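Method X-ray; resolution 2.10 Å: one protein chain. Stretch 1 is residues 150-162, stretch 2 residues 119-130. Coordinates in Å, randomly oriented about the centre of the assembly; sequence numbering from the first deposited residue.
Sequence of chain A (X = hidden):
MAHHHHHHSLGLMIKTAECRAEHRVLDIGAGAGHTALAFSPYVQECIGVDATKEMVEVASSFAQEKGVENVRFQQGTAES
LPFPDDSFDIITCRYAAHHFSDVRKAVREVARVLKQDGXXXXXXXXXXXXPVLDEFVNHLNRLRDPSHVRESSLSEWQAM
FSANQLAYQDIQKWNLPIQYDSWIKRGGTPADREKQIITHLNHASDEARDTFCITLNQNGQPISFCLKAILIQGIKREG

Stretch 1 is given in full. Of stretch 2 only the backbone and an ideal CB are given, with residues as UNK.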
ATOM      1  N   ARG A 150      -3.911  -9.983  -2.997  1.00 15.16           N
ATOM      2  CA  ARG A 150      -2.648 -10.651  -2.686  1.00 14.75           C
ATOM      3  C   ARG A 150      -1.602  -9.617  -2.335  1.00 14.03           C
ATOM      4  O   ARG A 150      -1.534  -8.584  -2.981  1.00 12.72           O
ATOM      5  CB  ARG A 150      -2.152 -11.495  -3.886  1.00 15.26           C
ATOM      6  CG  ARG A 150      -0.707 -11.987  -3.699  1.00 15.05           C
ATOM      7  CD  ARG A 150      -0.203 -12.915  -4.775  1.00 16.03           C
ATOM      8  NE  ARG A 150       1.228 -13.144  -4.583  1.00 16.03           N
ATOM      9  CZ  ARG A 150       1.758 -13.946  -3.666  1.00 17.95           C
ATOM     10  NH1 ARG A 150       0.973 -14.647  -2.838  1.00 18.88           N
ATOM     11  NH2 ARG A 150       3.088 -14.050  -3.570  1.00 16.34           N
ATOM     12  N   GLU A 151      -0.811  -9.899  -1.295  1.00 13.61           N
ATOM     13  CA  GLU A 151       0.403  -9.156  -1.038  1.00 14.06           C
ATOM     14  C   GLU A 151       1.570  -9.945  -1.623  1.00 12.77           C
ATOM     15  O   GLU A 151       1.834 -11.114  -1.245  1.00 13.19           O
ATOM     16  CB  GLU A 151       0.573  -8.784   0.455  1.00 13.91           C
ATOM     17  CG  GLU A 151       0.852  -9.889   1.448  1.00 17.17           C
ATOM     18  CD  GLU A 151       0.261  -9.583   2.839  1.00 17.48           C
ATOM     19  OE1 GLU A 151       0.988  -9.035   3.700  1.00 21.28           O
ATOM     20  OE2 GLU A 151      -0.945  -9.878   3.056  1.00 21.44           O
ATOM     21  N   SER A 152       2.222  -9.299  -2.586  1.00 11.65           N
ATOM     22  CA  SER A 152       3.297  -9.892  -3.346  1.00 11.16           C
ATOM     23  C   SER A 152       4.551 -10.002  -2.481  1.00 10.89           C
ATOM     24  O   SER A 152       4.714  -9.278  -1.475  1.00  9.74           O
ATOM     25  CB  SER A 152       3.610  -9.050  -4.599  1.00 11.46           C
ATOM     26  OG  SER A 152       2.518  -8.950  -5.493  1.00 11.41           O
ATOM     27  N   SER A 153       5.444 -10.912  -2.875  1.00 10.02           N
ATOM     28  CA  SER A 153       6.764 -11.005  -2.259  1.00  9.24           C
ATOM     29  C   SER A 153       7.702  -9.936  -2.830  1.00  9.58           C
ATOM     30  O   SER A 153       7.400  -9.337  -3.864  1.00  9.68           O
ATOM     31  CB  SER A 153       7.337 -12.419  -2.478  1.00  9.61           C
ATOM     32  OG  SER A 153       7.694 -12.612  -3.828  1.00  6.97           O
ATOM     33  N   LEU A 154       8.843  -9.704  -2.173  1.00  8.85           N
ATOM     34  CA  LEU A 154       9.847  -8.757  -2.675  1.00 10.08           C
ATOM     35  C   LEU A 154      10.501  -9.184  -3.995  1.00 10.40           C
ATOM     36  O   LEU A 154      10.784  -8.354  -4.860  1.00 10.13           O
ATOM     37  CB  LEU A 154      10.923  -8.468  -1.614  1.00 10.37           C
ATOM     38  CG  LEU A 154      10.370  -7.860  -0.308  1.00  9.15           C
ATOM     39  CD1 LEU A 154      11.507  -7.555   0.653  1.00  8.86           C
ATOM     40  CD2 LEU A 154       9.531  -6.654  -0.536  1.00  8.55           C
ATOM     41  N   SER A 155      10.736 -10.479  -4.140  1.00 10.69           N
ATOM     42  CA  SER A 155      11.099 -11.079  -5.433  1.00 10.62           C
ATOM     43  C   SER A 155      10.179 -10.700  -6.542  1.00  9.65           C
ATOM     44  O   SER A 155      10.617 -10.331  -7.620  1.00  9.62           O
ATOM     45  CB  SER A 155      10.958 -12.603  -5.330  1.00 10.65           C
ATOM     46  OG  SER A 155      12.157 -13.083  -4.919  1.00 17.39           O
ATOM     47  N   GLU A 156       8.892 -10.886  -6.297  1.00  9.57           N
ATOM     48  CA  GLU A 156       7.889 -10.531  -7.281  1.00 10.74           C
ATOM     49  C   GLU A 156       7.917  -9.055  -7.649  1.00  9.83           C
ATOM     50  O   GLU A 156       7.812  -8.724  -8.818  1.00  9.37           O
ATOM     51  CB  GLU A 156       6.501 -10.962  -6.820  1.00 10.59           C
ATOM     52  CG  GLU A 156       6.352 -12.473  -6.819  1.00 13.16           C
ATOM     53  CD  GLU A 156       5.046 -12.955  -6.204  1.00 15.20           C
ATOM     54  OE1 GLU A 156       4.561 -14.022  -6.654  1.00 20.88           O
ATOM     55  OE2 GLU A 156       4.506 -12.303  -5.268  1.00 14.23           O
ATOM     56  N   TRP A 157       8.049  -8.160  -6.665  1.00  9.74           N
ATOM     57  CA  TRP A 157       8.164  -6.726  -6.964  1.00  9.20           C
ATOM     58  C   TRP A 157       9.391  -6.419  -7.769  1.00  8.79           C
ATOM     59  O   TRP A 157       9.343  -5.621  -8.698  1.00  8.23           O
ATOM     60  CB  TRP A 157       8.223  -5.890  -5.682  1.00  9.53           C
ATOM     61  CG  TRP A 157       6.884  -5.727  -5.026  1.00  9.61           C
ATOM     62  CD1 TRP A 157       6.508  -6.203  -3.814  1.00 10.43           C
ATOM     63  CD2 TRP A 157       5.753  -5.046  -5.561  1.00  8.44           C
ATOM     64  NE1 TRP A 157       5.219  -5.833  -3.542  1.00 10.45           N
ATOM     65  CE2 TRP A 157       4.723  -5.136  -4.604  1.00  9.95           C
ATOM     66  CE3 TRP A 157       5.517  -4.349  -6.748  1.00 10.12           C
ATOM     67  CZ2 TRP A 157       3.454  -4.550  -4.797  1.00 11.22           C
ATOM     68  CZ3 TRP A 157       4.258  -3.767  -6.949  1.00 10.96           C
ATOM     69  CH2 TRP A 157       3.244  -3.871  -5.974  1.00 11.20           C
ATOM     70  N   GLN A 158      10.514  -7.028  -7.403  1.00  9.04           N
ATOM     71  CA  GLN A 158      11.735  -6.825  -8.178  1.00 10.09           C
ATOM     72  C   GLN A 158      11.572  -7.258  -9.641  1.00 10.26           C
ATOM     73  O   GLN A 158      12.045  -6.547 -10.539  1.00  9.95           O
ATOM     74  CB  GLN A 158      12.910  -7.556  -7.564  1.00 10.43           C
ATOM     75  CG  GLN A 158      13.329  -6.981  -6.264  1.00 13.08           C
ATOM     76  CD  GLN A 158      14.295  -7.860  -5.574  1.00 17.31           C
ATOM     77  OE1 GLN A 158      15.296  -8.251  -6.142  1.00 24.06           O
ATOM     78  NE2 GLN A 158      14.016  -8.162  -4.342  1.00 20.39           N
ATOM     79  N   ALA A 159      10.904  -8.394  -9.868  1.00 10.45           N
ATOM     80  CA  ALA A 159      10.704  -8.929 -11.229  1.00 11.77           C
ATOM     81  C   ALA A 159       9.748  -8.042 -12.035  1.00 12.26           C
ATOM     82  O   ALA A 159       9.994  -7.765 -13.201  1.00 11.48           O
ATOM     83  CB  ALA A 159      10.187 -10.356 -11.173  1.00 11.66           C
HETATM   84  N   MSE A 160       8.664  -7.583 -11.397  1.00 12.89           N
HETATM   85  CA  MSE A 160       7.738  -6.627 -12.033  1.00 13.97           C
HETATM   86  C   MSE A 160       8.385  -5.271 -12.376  1.00 12.53           C
HETATM   87  O   MSE A 160       8.124  -4.697 -13.415  1.00 11.75           O
HETATM   88  CB  MSE A 160       6.528  -6.398 -11.144  1.00 14.29           C
HETATM   89  CG  MSE A 160       5.726  -7.653 -10.925  1.00 17.23           C
HETATM   90 SE   MSE A 160       3.925  -7.376 -10.124  1.00 24.82          SE
HETATM   91  CE  MSE A 160       4.385  -7.539  -8.200  1.00 18.03           C
ATOM     92  N   PHE A 161       9.228  -4.756 -11.493  1.00 11.63           N
ATOM     93  CA  PHE A 161       9.935  -3.522 -11.792  1.00 11.41           C
ATOM     94  C   PHE A 161      10.851  -3.707 -12.986  1.00 11.26           C
ATOM     95  O   PHE A 161      10.851  -2.875 -13.894  1.00 10.80           O
ATOM     96  CB  PHE A 161      10.733  -3.029 -10.601  1.00 10.70           C
ATOM     97  CG  PHE A 161       9.926  -2.259  -9.602  1.00  9.17           C
ATOM     98  CD1 PHE A 161       8.598  -2.577  -9.340  1.00  9.05           C
ATOM     99  CD2 PHE A 161      10.511  -1.227  -8.885  1.00  9.48           C
ATOM    100  CE1 PHE A 161       7.874  -1.860  -8.390  1.00  9.98           C
ATOM    101  CE2 PHE A 161       9.788  -0.531  -7.926  1.00  8.69           C
ATOM    102  CZ  PHE A 161       8.478  -0.843  -7.682  1.00  8.81           C
ATOM    103  N   SER A 162      11.603  -4.804 -12.985  1.00 10.83           N
ATOM    104  CA  SER A 162      12.502  -5.117 -14.084  1.00 11.45           C
ATOM    105  C   SER A 162      11.760  -5.273 -15.405  1.00 11.25           C
ATOM    106  O   SER A 162      12.259  -4.820 -16.432  1.00 12.09           O
ATOM    107  CB  SER A 162      13.321  -6.382 -13.776  1.00 11.47           C
ATOM    108  OG  SER A 162      14.493  -6.426 -14.569  1.00 14.31           O
ATOM    109  N   UNK A 119       9.850   9.062  -9.992  1.00 12.98           N
ATOM    110  CA  UNK A 119       9.853   8.178  -8.812  1.00 13.32           C
ATOM    111  C   UNK A 119       8.503   7.537  -8.506  1.00 12.02           C
ATOM    112  O   UNK A 119       7.504   8.231  -8.361  1.00 11.22           O
ATOM    113  CB  UNK A 119      10.311   8.968  -7.585  1.00 13.32           C
ATOM    114  N   UNK A 120       8.499   6.220  -8.373  1.00 11.53           N
ATOM    115  CA  UNK A 120       7.362   5.457  -7.856  1.00 11.61           C
ATOM    116  C   UNK A 120       7.688   5.057  -6.425  1.00 11.52           C
ATOM    117  O   UNK A 120       8.701   4.381  -6.167  1.00 11.91           O
ATOM    118  CB  UNK A 120       7.065   4.230  -8.720  1.00 11.61           C
ATOM    119  N   UNK A 121       6.847   5.497  -5.500  1.00 10.67           N
ATOM    120  CA  UNK A 121       7.038   5.249  -4.086  1.00 10.61           C
ATOM    121  C   UNK A 121       5.940   4.318  -3.617  1.00 10.40           C
ATOM    122  O   UNK A 121       4.763   4.694  -3.551  1.00 10.32           O
ATOM    123  CB  UNK A 121       7.041   6.552  -3.284  1.00 10.61           C
ATOM    124  N   UNK A 122       6.341   3.090  -3.296  1.00  9.82           N
ATOM    125  CA  UNK A 122       5.416   2.031  -2.994  1.00 10.25           C
ATOM    126  C   UNK A 122       5.617   1.577  -1.565  1.00 10.01           C
ATOM    127  O   UNK A 122       6.704   1.118  -1.216  1.00  9.21           O
ATOM    128  CB  UNK A 122       5.585   0.864  -3.969  1.00 10.25           C
ATOM    129  N   UNK A 123       4.577   1.738  -0.740  1.00  9.25           N
ATOM    130  CA  UNK A 123       4.548   1.181   0.592  1.00  9.48           C
ATOM    131  C   UNK A 123       3.479   0.114   0.650  1.00  9.69           C
ATOM    132  O   UNK A 123       2.331   0.347   0.269  1.00  9.39           O
ATOM    133  CB  UNK A 123       4.301   2.266   1.642  1.00  9.48           C
ATOM    134  N   UNK A 124       3.867  -1.065   1.113  1.00 10.20           N
ATOM    135  CA  UNK A 124       2.897  -2.078   1.417  1.00 10.49           C
ATOM    136  C   UNK A 124       3.496  -3.078   2.380  1.00 10.06           C
ATOM    137  O   UNK A 124       4.686  -3.078   2.641  1.00  9.41           O
ATOM    138  CB  UNK A 124       2.410  -2.768   0.141  1.00 10.49           C
ATOM    139  N   UNK A 125       2.653  -3.923   2.940  1.00 10.17           N
ATOM    140  CA  UNK A 125       3.178  -5.099   3.586  1.00 11.08           C
ATOM    141  C   UNK A 125       3.388  -6.164   2.491  1.00 11.08           C
ATOM    142  O   UNK A 125       2.816  -6.076   1.403  1.00 12.14           O
ATOM    143  CB  UNK A 125       2.241  -5.590   4.692  1.00 11.08           C
ATOM    144  N   UNK A 126       4.294  -7.086   2.748  1.00 10.37           N
ATOM    145  CA  UNK A 126       4.702  -8.038   1.738  1.00 10.79           C
ATOM    146  C   UNK A 126       4.755  -9.460   2.297  1.00 10.88           C
ATOM    147  O   UNK A 126       4.828  -9.666   3.495  1.00 11.35           O
ATOM    148  CB  UNK A 126       6.065  -7.642   1.166  1.00 10.79           C
ATOM    149  N   UNK A 127       4.722 -10.422   1.387  1.00 12.25           N
ATOM    150  CA  UNK A 127       4.845 -11.842   1.685  1.00 11.92           C
ATOM    151  C   UNK A 127       6.324 -12.207   1.809  1.00 12.37           C
ATOM    152  O   UNK A 127       7.130 -11.824   0.963  1.00 12.57           O
ATOM    153  CB  UNK A 127       4.165 -12.687   0.606  1.00 11.92           C
ATOM    154  N   UNK A 128       6.693 -12.951   2.874  1.00 12.83           N
ATOM    155  CA  UNK A 128       8.028 -13.515   2.915  1.00 12.97           C
ATOM    156  C   UNK A 128       8.281 -14.416   1.697  1.00 12.80           C
ATOM    157  O   UNK A 128       7.334 -14.864   1.032  1.00 12.57           O
ATOM    158  CB  UNK A 128       8.227 -14.301   4.213  1.00 12.97           C
ATOM    159  N   UNK A 129       9.548 -14.642   1.402  1.00 12.93           N
ATOM    160  CA  UNK A 129       9.945 -15.472   0.265  1.00 13.65           C
ATOM    161  C   UNK A 129       9.454 -16.919   0.405  1.00 13.68           C
ATOM    162  O   UNK A 129       8.992 -17.511  -0.572  1.00 13.92           O
ATOM    163  CB  UNK A 129      11.468 -15.454   0.115  1.00 13.65           C
ATOM    164  N   UNK A 130       9.515 -17.455   1.624  1.00 13.95           N
ATOM    165  CA  UNK A 130       9.053 -18.831   1.923  1.00 14.62           C
ATOM    166  C   UNK A 130       7.571 -18.956   1.629  1.00 14.54           C
ATOM    167  O   UNK A 130       6.770 -18.274   2.262  1.00 13.59           O
ATOM    168  CB  UNK A 130       9.330 -19.201   3.382  1.00 14.62           C
TER

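Stretch 2 opens as a strand whose axis runs at 152° to that of helix 154-162, with a closest approach of 11.9 Å. At that spacing side chains must bridge the gap, and strand alternation brings every second CB to the helix.

Position 119 has no atom of stretch 1 within 5.5 Å of its ideal CB, so this contact sets no preference; it is Arg119.

At 120 the CB points toward the helix and lies 5.4 Å from Phe161 CZ. A long aliphatic or an aromatic group could cover that ring. The residue is Phe120, chi1 t, with CD2 3.7 Å from Phe161 CZ; the ring centroids are 5.9 Å apart and the planes inclined at 38°, an oblique pair.

Position 121 points away and is unconstrained here; it is Leu121.

At 122 the CB again points toward the helix, 5.0 Å from Phe161 CZ, with the Trp157 indole nearby. The surface is apolar, so leucine, isoleucine or methionine would suit. Leu122 (chi1 t, chi2 p) sets CD2 3.3 Å from the centroid of the Trp157 six-membered ring and 6° off its normal, a CH-pi contact almost directly over the face. The same CD2 is 4.2 Å from Phe161 CZ, so one methyl touches both aromatics.

Position 123 is out of reach and is Val123.

At 124 the CB points toward stretch 1, but Trp157 CZ2 is 5.4 Å away, so many residues fit. Asp124 OD2 accepts from the backbone N of 125 (2.9 Å).

At 125 the CB points sideways, yet lies 3.8 Å from Glu151 OE1. A carboxylate so close favours a donor: histidine, asparagine, lysine or a hydroxyl. His125, chi1 p, donates from ND1 to Glu151 OE1 at 2.8 Å and 162°, the oxygen lying near the ring plane.

At 126 the direction is away overall, although the ideal CB is 3.4 Å from Ser152 O and 4.0 Å from Leu154 CD2. An aliphatic or aromatic group could lie along that leucine. Tyr126, chi1 p, does so with one ring face: Leu154 CD2 is 3.8 Å from its centroid, 19° off the normal.

At 127 the CB points toward stretch 1 and is 3.4 Å from Glu151 O and 4.0 Å from Ser152 O. So tight a site favours a small residue, and Ala127 fills it. Ala127 N donates to Ser152 O (3.1 Å, 167°), while Ala127 O lies 3.3 Å from Ser153 CA in a CA-H...O contact.

Position 128 points away, with phi -58° compatible with proline; it is Pro128.

At 129 no atom of stretch 1 lies within 5.5 Å of the ideal CB, but the first helical turn offers Ser155 N and OG to a longer acceptor. Glutamate or glutamine could reach. Glu129, m at chi1 and chi2, accepts from Ser155 N at OE1 (3.1 Å, 169°) and from Ser155 OG at OE2 (2.7 Å).

Position 130 is out of reach; Asp130 caps a helix that follows.

Stretch 2, residues 119-130: RFLLVDHYAPED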
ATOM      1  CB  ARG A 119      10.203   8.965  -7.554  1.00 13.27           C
ATOM      2  CG  ARG A 119      11.634   9.295  -7.365  1.00 15.48           C
ATOM      3  CD  ARG A 119      11.808  10.309  -6.187  1.00 17.42           C
ATOM      4  NE  ARG A 119      12.976  11.140  -6.453  1.00 18.83           N
ATOM      5  CZ  ARG A 119      14.224  10.807  -6.143  1.00 20.29           C
ATOM      6  NH1 ARG A 119      14.484   9.687  -5.498  1.00 19.18           N
ATOM      7  NH2 ARG A 119      15.226  11.633  -6.462  1.00 22.38           N
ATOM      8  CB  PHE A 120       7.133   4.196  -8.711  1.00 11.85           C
ATOM      9  CG  PHE A 120       6.014   3.299  -8.230  1.00 11.84           C
ATOM     10  CD1 PHE A 120       4.838   3.825  -7.697  1.00 10.73           C
ATOM     11  CD2 PHE A 120       6.125   1.920  -8.368  1.00 12.54           C
ATOM     12  CE1 PHE A 120       3.811   2.984  -7.270  1.00 12.43           C
ATOM     13  CE2 PHE A 120       5.108   1.085  -7.964  1.00 13.23           C
ATOM     14  CZ  PHE A 120       3.945   1.611  -7.414  1.00 12.89           C
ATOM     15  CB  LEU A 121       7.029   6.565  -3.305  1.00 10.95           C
ATOM     16  CG  LEU A 121       8.127   7.532  -3.740  1.00 12.30           C
ATOM     17  CD1 LEU A 121       7.905   8.873  -3.139  1.00 16.42           C
ATOM     18  CD2 LEU A 121       9.500   7.041  -3.365  1.00 14.97           C
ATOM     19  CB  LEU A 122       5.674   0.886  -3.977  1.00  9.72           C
ATOM     20  CG  LEU A 122       5.007  -0.444  -3.731  1.00 11.16           C
ATOM     21  CD1 LEU A 122       3.515  -0.311  -3.920  1.00 11.58           C
ATOM     22  CD2 LEU A 122       5.595  -1.508  -4.667  1.00 12.43           C
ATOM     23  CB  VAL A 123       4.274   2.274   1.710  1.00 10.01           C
ATOM     24  CG1 VAL A 123       3.964   1.635   3.069  1.00  9.73           C
ATOM     25  CG2 VAL A 123       5.449   3.157   1.814  1.00  9.78           C
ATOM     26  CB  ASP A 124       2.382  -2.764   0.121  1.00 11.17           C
ATOM     27  CG  ASP A 124       0.917  -3.222   0.232  1.00 13.03           C
ATOM     28  OD1 ASP A 124       0.366  -3.626  -0.816  1.00 15.11           O
ATOM     29  OD2 ASP A 124       0.327  -3.198   1.353  1.00 11.29           O
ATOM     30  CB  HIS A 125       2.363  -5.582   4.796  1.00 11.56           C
ATOM     31  CG  HIS A 125       0.893  -5.441   4.649  1.00 13.19           C
ATOM     32  ND1 HIS A 125       0.107  -6.432   4.115  1.00 14.98           N
ATOM     33  CD2 HIS A 125       0.056  -4.431   4.990  1.00 16.88           C
ATOM     34  CE1 HIS A 125      -1.155  -6.036   4.117  1.00 17.24           C
ATOM     35  NE2 HIS A 125      -1.211  -4.821   4.636  1.00 17.84           N
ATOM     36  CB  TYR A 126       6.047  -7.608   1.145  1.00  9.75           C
ATOM     37  CG  TYR A 126       7.217  -7.577   2.111  1.00  9.28           C
ATOM     38  CD1 TYR A 126       7.562  -6.418   2.791  1.00  8.52           C
ATOM     39  CD2 TYR A 126       7.969  -8.708   2.335  1.00  6.82           C
ATOM     40  CE1 TYR A 126       8.651  -6.386   3.648  1.00  7.99           C
ATOM     41  CE2 TYR A 126       9.020  -8.694   3.189  1.00  8.83           C
ATOM     42  CZ  TYR A 126       9.367  -7.529   3.850  1.00  8.88           C
ATOM     43  OH  TYR A 126      10.416  -7.547   4.722  1.00 10.54           O
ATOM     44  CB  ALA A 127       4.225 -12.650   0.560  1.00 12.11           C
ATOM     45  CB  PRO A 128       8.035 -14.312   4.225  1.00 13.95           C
ATOM     46  CG  PRO A 128       7.003 -13.673   5.055  1.00 13.33           C
ATOM     47  CD  PRO A 128       5.934 -13.259   4.090  1.00 12.55           C
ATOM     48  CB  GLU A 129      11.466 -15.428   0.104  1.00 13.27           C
ATOM     49  CG  GLU A 129      11.990 -14.069  -0.369  1.00 14.63           C
ATOM     50  CD  GLU A 129      11.401 -13.651  -1.727  1.00 16.25           C
ATOM     51  OE1 GLU A 129      10.810 -12.548  -1.831  1.00 14.94           O
ATOM     52  OE2 GLU A 129      11.518 -14.445  -2.687  1.00 18.41           O
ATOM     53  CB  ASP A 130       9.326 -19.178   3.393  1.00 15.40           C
ATOM     54  CG  ASP A 130       8.820 -20.601   3.795  1.00 16.59           C
ATOM     55  OD1 ASP A 130       9.008 -20.933   4.972  1.00 19.85           O
ATOM     56  OD2 ASP A 130       8.261 -21.366   2.956  1.00 20.13           O
TER
HETATM   57  O   HOH W   1       3.568  -6.656  -1.250  1.00  9.48           O
HETATM   58  O   HOH W   2       3.365  -9.066   5.642  1.00 12.94           O
HETATM   59  O   HOH W   3       9.713 -11.206   0.192  1.00 10.21           O
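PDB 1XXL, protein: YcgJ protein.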